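Local coordinates for beta-Lactamase/D-Alanine Carboxypeptidase (Pseudomonas syringae pv. tomato, PDB 5EVI), which probably hydrolyses beta-lactam antibiotics to substituted beta-amino acids, as a serine enzyme of the class C beta-lactamase family, at residues F121-P126 with R152-P157; W275-T280 with A309-A314. One frame throughout, in Å; residues are numbered along the deposited sequence.

Contact 1. Residues F121-P126 with R152-P157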
loop_
_atom_site.group_PDB
_atom_site.type_symbol
_atom_site.label_atom_id
_atom_site.label_comp_id
_atom_site.label_asym_id
_atom_site.label_seq_id
_atom_site.Cartn_x
_atom_site.Cartn_y
_atom_site.Cartn_z
ATOM N N PHE D 121 -11.152 5.689 13.803
ATOM C CA PHE D 121 -11.059 6.945 13.087
ATOM C C PHE D 121 -12.047 6.915 11.915
ATOM O O PHE D 121 -12.437 5.833 11.471
ATOM C CB PHE D 121 -9.638 7.154 12.551
ATOM C CG PHE D 121 -8.628 7.523 13.605
ATOM C CD1 PHE D 121 -8.359 8.859 13.892
ATOM C CD2 PHE D 121 -7.926 6.538 14.297
ATOM C CE1 PHE D 121 -7.417 9.208 14.856
ATOM C CE2 PHE D 121 -6.981 6.876 15.262
ATOM C CZ PHE D 121 -6.724 8.216 15.538
ATOM N N PRO D 122 -12.449 8.101 11.409
ATOM C CA PRO D 122 -13.113 8.191 10.110
ATOM C C PRO D 122 -12.133 7.846 9.002
ATOM O O PRO D 122 -10.948 8.074 9.173
ATOM C CB PRO D 122 -13.506 9.666 10.025
ATOM C CG PRO D 122 -12.472 10.356 10.835
ATOM C CD PRO D 122 -12.254 9.436 12.005
ATOM N N ILE D 123 -12.609 7.321 7.874
ATOM C CA ILE D 123 -11.681 6.905 6.808
ATOM C C ILE D 123 -10.819 8.064 6.296
ATOM O O ILE D 123 -9.619 7.883 6.076
ATOM C CB ILE D 123 -12.370 6.162 5.634
ATOM C CG1 ILE D 123 -11.310 5.564 4.693
ATOM C CG2 ILE D 123 -13.330 7.066 4.862
ATOM C CD1 ILE D 123 -11.829 4.431 3.841
ATOM N N GLN D 124 -11.423 9.241 6.136
ATOM C CA GLN D 124 -10.703 10.437 5.703
ATOM C C GLN D 124 -10.369 11.340 6.877
ATOM O O GLN D 124 -10.999 11.268 7.934
ATOM C CB GLN D 124 -11.537 11.241 4.694
ATOM C CG GLN D 124 -11.744 10.562 3.351
ATOM C CD GLN D 124 -10.445 10.268 2.621
ATOM O OE1 GLN D 124 -10.194 9.130 2.215
ATOM N NE2 GLN D 124 -9.606 11.295 2.448
ATOM N N VAL D 125 -9.374 12.200 6.660
ATOM C CA VAL D 125 -9.064 13.298 7.570
ATOM C C VAL D 125 -10.215 14.307 7.458
ATOM O O VAL D 125 -10.459 14.798 6.365
ATOM C CB VAL D 125 -7.730 13.987 7.188
ATOM C CG1 VAL D 125 -7.503 15.260 8.008
ATOM C CG2 VAL D 125 -6.563 13.013 7.353
ATOM N N PRO D 126 -10.915 14.620 8.575
ATOM C CA PRO D 126 -12.068 15.539 8.533
ATOM C C PRO D 126 -11.804 16.861 7.801
ATOM O O PRO D 126 -10.699 17.396 7.867
ATOM C CB PRO D 126 -12.358 15.807 10.011
ATOM C CG PRO D 126 -11.876 14.589 10.711
ATOM C CD PRO D 126 -10.659 14.147 9.951
ATOM N N ARG D 152 -11.071 -3.175 14.196
ATOM C CA ARG D 152 -10.261 -2.709 13.070
ATOM C C ARG D 152 -11.094 -1.790 12.171
ATOM O O ARG D 152 -12.117 -2.214 11.620
ATOM C CB ARG D 152 -9.725 -3.907 12.291
ATOM C CG ARG D 152 -8.620 -3.586 11.262
ATOM C CD ARG D 152 -9.215 -3.234 9.914
ATOM N NE ARG D 152 -8.279 -3.399 8.799
ATOM C CZ ARG D 152 -8.601 -3.211 7.516
ATOM N NH1 ARG D 152 -9.839 -2.867 7.158
ATOM N NH2 ARG D 152 -7.671 -3.380 6.578
ATOM N N THR D 153 -10.614 -0.555 12.016
ATOM C CA THR D 153 -11.274 0.484 11.246
ATOM C C THR D 153 -10.223 1.123 10.339
ATOM O O THR D 153 -9.399 1.916 10.771
ATOM C CB THR D 153 -11.935 1.498 12.199
ATOM O OG1 THR D 153 -12.765 0.767 13.093
ATOM C CG2 THR D 153 -12.785 2.518 11.471
ATOM N N TYR D 154 -10.243 0.720 9.080
ATOM C CA TYR D 154 -9.298 1.238 8.075
ATOM C C TYR D 154 -9.427 2.765 8.018
ATOM O O TYR D 154 -10.534 3.268 7.864
ATOM C CB TYR D 154 -9.635 0.639 6.725
ATOM C CG TYR D 154 -8.642 0.921 5.634
ATOM C CD1 TYR D 154 -7.535 0.097 5.466
ATOM C CD2 TYR D 154 -8.825 1.982 4.735
ATOM C CE1 TYR D 154 -6.622 0.316 4.454
ATOM C CE2 TYR D 154 -7.915 2.211 3.708
ATOM C CZ TYR D 154 -6.810 1.374 3.576
ATOM O OH TYR D 154 -5.891 1.583 2.567
ATOM N N ALA D 155 -8.330 3.501 8.178
ATOM C CA ALA D 155 -8.400 4.972 8.139
ATOM C C ALA D 155 -7.120 5.684 7.662
ATOM O O ALA D 155 -6.010 5.239 7.952
ATOM C CB ALA D 155 -8.829 5.503 9.511
ATOM N N ASN D 156 -7.274 6.814 6.968
ATOM C CA ASN D 156 -6.112 7.676 6.625
ATOM C C ASN D 156 -5.442 8.492 7.761
ATOM O O ASN D 156 -4.221 8.518 7.837
ATOM C CB ASN D 156 -6.450 8.578 5.430
ATOM C CG ASN D 156 -6.701 7.781 4.171
ATOM O OD1 ASN D 156 -6.296 6.627 4.080
ATOM N ND2 ASN D 156 -7.344 8.402 3.175
ATOM N N PRO D 157 -6.226 9.138 8.652
ATOM C CA PRO D 157 -5.591 9.895 9.750
ATOM C C PRO D 157 -4.569 9.102 10.563
ATOM O O PRO D 157 -3.514 9.625 10.912
ATOM C CB PRO D 157 -6.776 10.282 10.648
ATOM C CG PRO D 157 -7.964 10.234 9.744
ATOM C CD PRO D 157 -7.683 9.110 8.791
#
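Ile123 and Asn156 meet through the one backbone hydrogen bond between the two segments: Asn156 N donates to Ile123 O over 2.7 Å, almost straight at 168°. Ala155 is the N-cap of helix 156-169, so the bond occupies an N-H of the helix's first turn.

The apolar contacts fall mostly on Pro157: its CB lies 3.9 Å from Phe121 CD1, its CG 3.9 Å from Val125 CG2, and its CD packs against the carbonyls of Pro122 and Ile123. Ala155 CB sits 3.6 Å from Phe121 CB. With CG1 anti to the backbone N (chi1 -171°), Ile123 brings CD1 to the edge of the Tyr154 ring, 4.0 Å from CD2, while the buried Phe121 ring also stacks with Trp142.

Among the polar side chains, Gln124 and Asn156 lie alongside with their amide planes perpendicular; Gln124 OE1 is 3.1 Å from Asn156 ND2, at an angle too poor for a hydrogen bond. Asn156 OD1, on the same amide, is hydrogen-bonded to Lys71 NZ, and Tyr154 OH reaches Ser68, Lys71 and Lys318. Tyr-Ala-Asn here matches the YxN motif of class C beta-lactamases, beside a probable SxxK serine-lysine pair.

Contact 2. Residues W275-T280 with A309-A314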
loop_
_atom_site.group_PDB
_atom_site.type_symbol
_atom_site.label_atom_id
_atom_site.label_comp_id
_atom_site.label_asym_id
_atom_site.label_seq_id
_atom_site.Cartn_x
_atom_site.Cartn_y
_atom_site.Cartn_z
ATOM N N TRP D 275 0.267 -3.820 5.031
ATOM C CA TRP D 275 -0.025 -5.060 4.299
ATOM C C TRP D 275 -1.163 -5.875 4.954
ATOM O O TRP D 275 -1.402 -5.794 6.165
ATOM C CB TRP D 275 1.211 -5.955 4.156
ATOM C CG TRP D 275 2.345 -5.402 3.365
ATOM C CD1 TRP D 275 3.560 -4.999 3.841
ATOM C CD2 TRP D 275 2.401 -5.242 1.951
ATOM N NE1 TRP D 275 4.365 -4.582 2.803
ATOM C CE2 TRP D 275 3.678 -4.732 1.632
ATOM C CE3 TRP D 275 1.495 -5.498 0.909
ATOM C CZ2 TRP D 275 4.074 -4.468 0.318
ATOM C CZ3 TRP D 275 1.894 -5.225 -0.396
ATOM C CH2 TRP D 275 3.155 -4.695 -0.672
ATOM N N GLU D 276 -1.877 -6.615 4.112
ATOM C CA GLU D 276 -2.896 -7.574 4.506
ATOM C C GLU D 276 -2.541 -8.907 3.881
ATOM O O GLU D 276 -2.048 -8.936 2.739
ATOM C CB GLU D 276 -4.268 -7.090 4.011
ATOM C CG GLU D 276 -4.581 -5.694 4.536
ATOM C CD GLU D 276 -5.958 -5.163 4.189
ATOM O OE1 GLU D 276 -6.775 -5.865 3.539
ATOM O OE2 GLU D 276 -6.217 -3.999 4.570
ATOM N N GLN D 277 -2.768 -10.011 4.608
ATOM C CA GLN D 277 -2.393 -11.341 4.085
ATOM C C GLN D 277 -3.375 -12.438 4.433
ATOM O O GLN D 277 -4.207 -12.298 5.333
ATOM C CB GLN D 277 -0.985 -11.752 4.561
ATOM C CG GLN D 277 -0.908 -12.162 6.027
ATOM C CD GLN D 277 0.495 -12.470 6.537
ATOM O OE1 GLN D 277 0.711 -13.471 7.264
ATOM N NE2 GLN D 277 1.431 -11.608 6.229
ATOM N N TYR D 278 -3.232 -13.552 3.726
ATOM C CA TYR D 278 -4.131 -14.695 3.849
ATOM C C TYR D 278 -3.283 -15.965 3.888
ATOM O O TYR D 278 -2.428 -16.165 3.021
ATOM C CB TYR D 278 -5.122 -14.740 2.678
ATOM C CG TYR D 278 -5.919 -13.462 2.538
ATOM C CD1 TYR D 278 -7.156 -13.325 3.146
ATOM C CD2 TYR D 278 -5.415 -12.364 1.817
ATOM C CE1 TYR D 278 -7.887 -12.153 3.045
ATOM C CE2 TYR D 278 -6.131 -11.178 1.724
ATOM C CZ TYR D 278 -7.371 -11.074 2.337
ATOM O OH TYR D 278 -8.105 -9.907 2.265
ATOM N N PRO D 279 -3.514 -16.821 4.895
ATOM C CA PRO D 279 -2.719 -18.025 4.999
ATOM C C PRO D 279 -3.118 -19.094 3.985
ATOM O O PRO D 279 -4.283 -19.215 3.618
ATOM C CB PRO D 279 -2.990 -18.505 6.428
ATOM C CG PRO D 279 -4.374 -18.034 6.707
ATOM C CD PRO D 279 -4.457 -16.691 6.027
ATOM N N THR D 280 -2.123 -19.848 3.545
ATOM C CA THR D 280 -2.322 -21.012 2.687
ATOM C C THR D 280 -3.201 -22.033 3.433
ATOM O O THR D 280 -3.130 -22.112 4.670
ATOM C CB THR D 280 -0.949 -21.644 2.342
ATOM O OG1 THR D 280 -1.077 -22.583 1.271
ATOM C CG2 THR D 280 -0.330 -22.345 3.560
ATOM N N ALA D 309 5.330 -14.137 12.887
ATOM C CA ALA D 309 6.469 -13.812 12.015
ATOM C C ALA D 309 6.028 -13.767 10.551
ATOM O O ALA D 309 4.989 -14.321 10.210
ATOM C CB ALA D 309 7.571 -14.850 12.192
ATOM N N ALA D 310 6.808 -13.099 9.700
ATOM C CA ALA D 310 6.538 -13.092 8.252
ATOM C C ALA D 310 6.288 -14.528 7.797
ATOM O O ALA D 310 7.059 -15.441 8.152
ATOM C CB ALA D 310 7.695 -12.478 7.476
ATOM N N GLN D 311 5.185 -14.726 7.080
ATOM C CA GLN D 311 4.754 -16.054 6.640
ATOM C C GLN D 311 5.070 -16.222 5.153
ATOM O O GLN D 311 4.380 -15.641 4.303
ATOM C CB GLN D 311 3.257 -16.243 6.902
ATOM C CG GLN D 311 2.878 -16.316 8.384
ATOM C CD GLN D 311 3.659 -17.378 9.144
ATOM O OE1 GLN D 311 4.242 -17.116 10.207
ATOM N NE2 GLN D 311 3.715 -18.573 8.575
ATOM N N PRO D 312 6.119 -17.018 4.824
ATOM C CA PRO D 312 6.482 -17.151 3.405
ATOM C C PRO D 312 5.403 -17.691 2.456
ATOM O O PRO D 312 5.441 -17.394 1.248
ATOM C CB PRO D 312 7.673 -18.122 3.447
ATOM C CG PRO D 312 8.288 -17.893 4.771
ATOM C CD PRO D 312 7.116 -17.687 5.685
ATOM N N THR D 313 4.483 -18.493 2.973
ATOM C CA THR D 313 3.457 -19.136 2.151
ATOM C C THR D 313 2.183 -18.280 1.979
ATOM O O THR D 313 1.293 -18.670 1.228
ATOM C CB THR D 313 3.050 -20.495 2.764
ATOM O OG1 THR D 313 2.719 -20.307 4.145
ATOM C CG2 THR D 313 4.168 -21.499 2.651
ATOM N N ALA D 314 2.092 -17.131 2.662
ATOM C CA ALA D 314 0.848 -16.343 2.699
ATOM C C ALA D 314 0.736 -15.427 1.498
ATOM O O ALA D 314 1.714 -14.793 1.118
ATOM C CB ALA D 314 0.777 -15.498 3.963
HETATM O O HOH W 1 3.998 -12.440 5.980
HETATM O O HOH W 2 0.316 -19.406 4.790
#
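Gln277 carries CG between its backbone N and carbonyl carbon (chi1 74°) and is extended beyond it (chi2 -176°), which takes its amide from strand 276-278 across to Gln311 and Ala314. The opposing 309-314 segment is a connection between strands 299-308 and 315-321 of the antiparallel sheet, and it closes with a type I beta turn from Gln311 to Ala314, in which Ala314 N bonds Gln311 O.

Direct contact is by van der Waals touch. Gln277 OE1 rests 3.7 Å from Gln311 CG and 3.9 Å from Ala314 CB, the Gln277 and Gln311 side chains crossing at a slant. Ala314 points its methyl at the strand, and its CA comes within 3.3 Å of Tyr278 O. Within the strand, Tyr278 points its side chain away from the turn, against helix 284-290. At the exposed end, Thr280 CG2 meets Thr313 OG1 at 3.7 Å.

Water completes the polar side. One molecule accepts from both Gln277 NE2 and Gln311 N, tying the amide to the backbone N-H of the turn's first residue. A second water accepts from Thr280 N, its oxygen 2.8 Å away, and lies 2.6 Å from Thr313 OG1.

Both contacts are partly buried, but their chemistry differs. Contact 1 joins a loop to the start of helix 156-169 by a direct backbone hydrogen bond and close proline, alanine and phenylalanine packing, and the polar ends of Tyr154 and Asn156 reach the probable active site. Contact 2 buries roughly half as much surface, 244 against 465 Å², and joins a strand to a turn mainly through van der Waals touches and two bridging waters, with exposed threonines at one end. Their centres are about 24 Å apart, yet their segments meet: Arg152 at the edge strand 151-152 makes a salt bridge to Glu276 of strand 276-278, Arg152 NH2 to Glu276 OE2 being 2.6 Å.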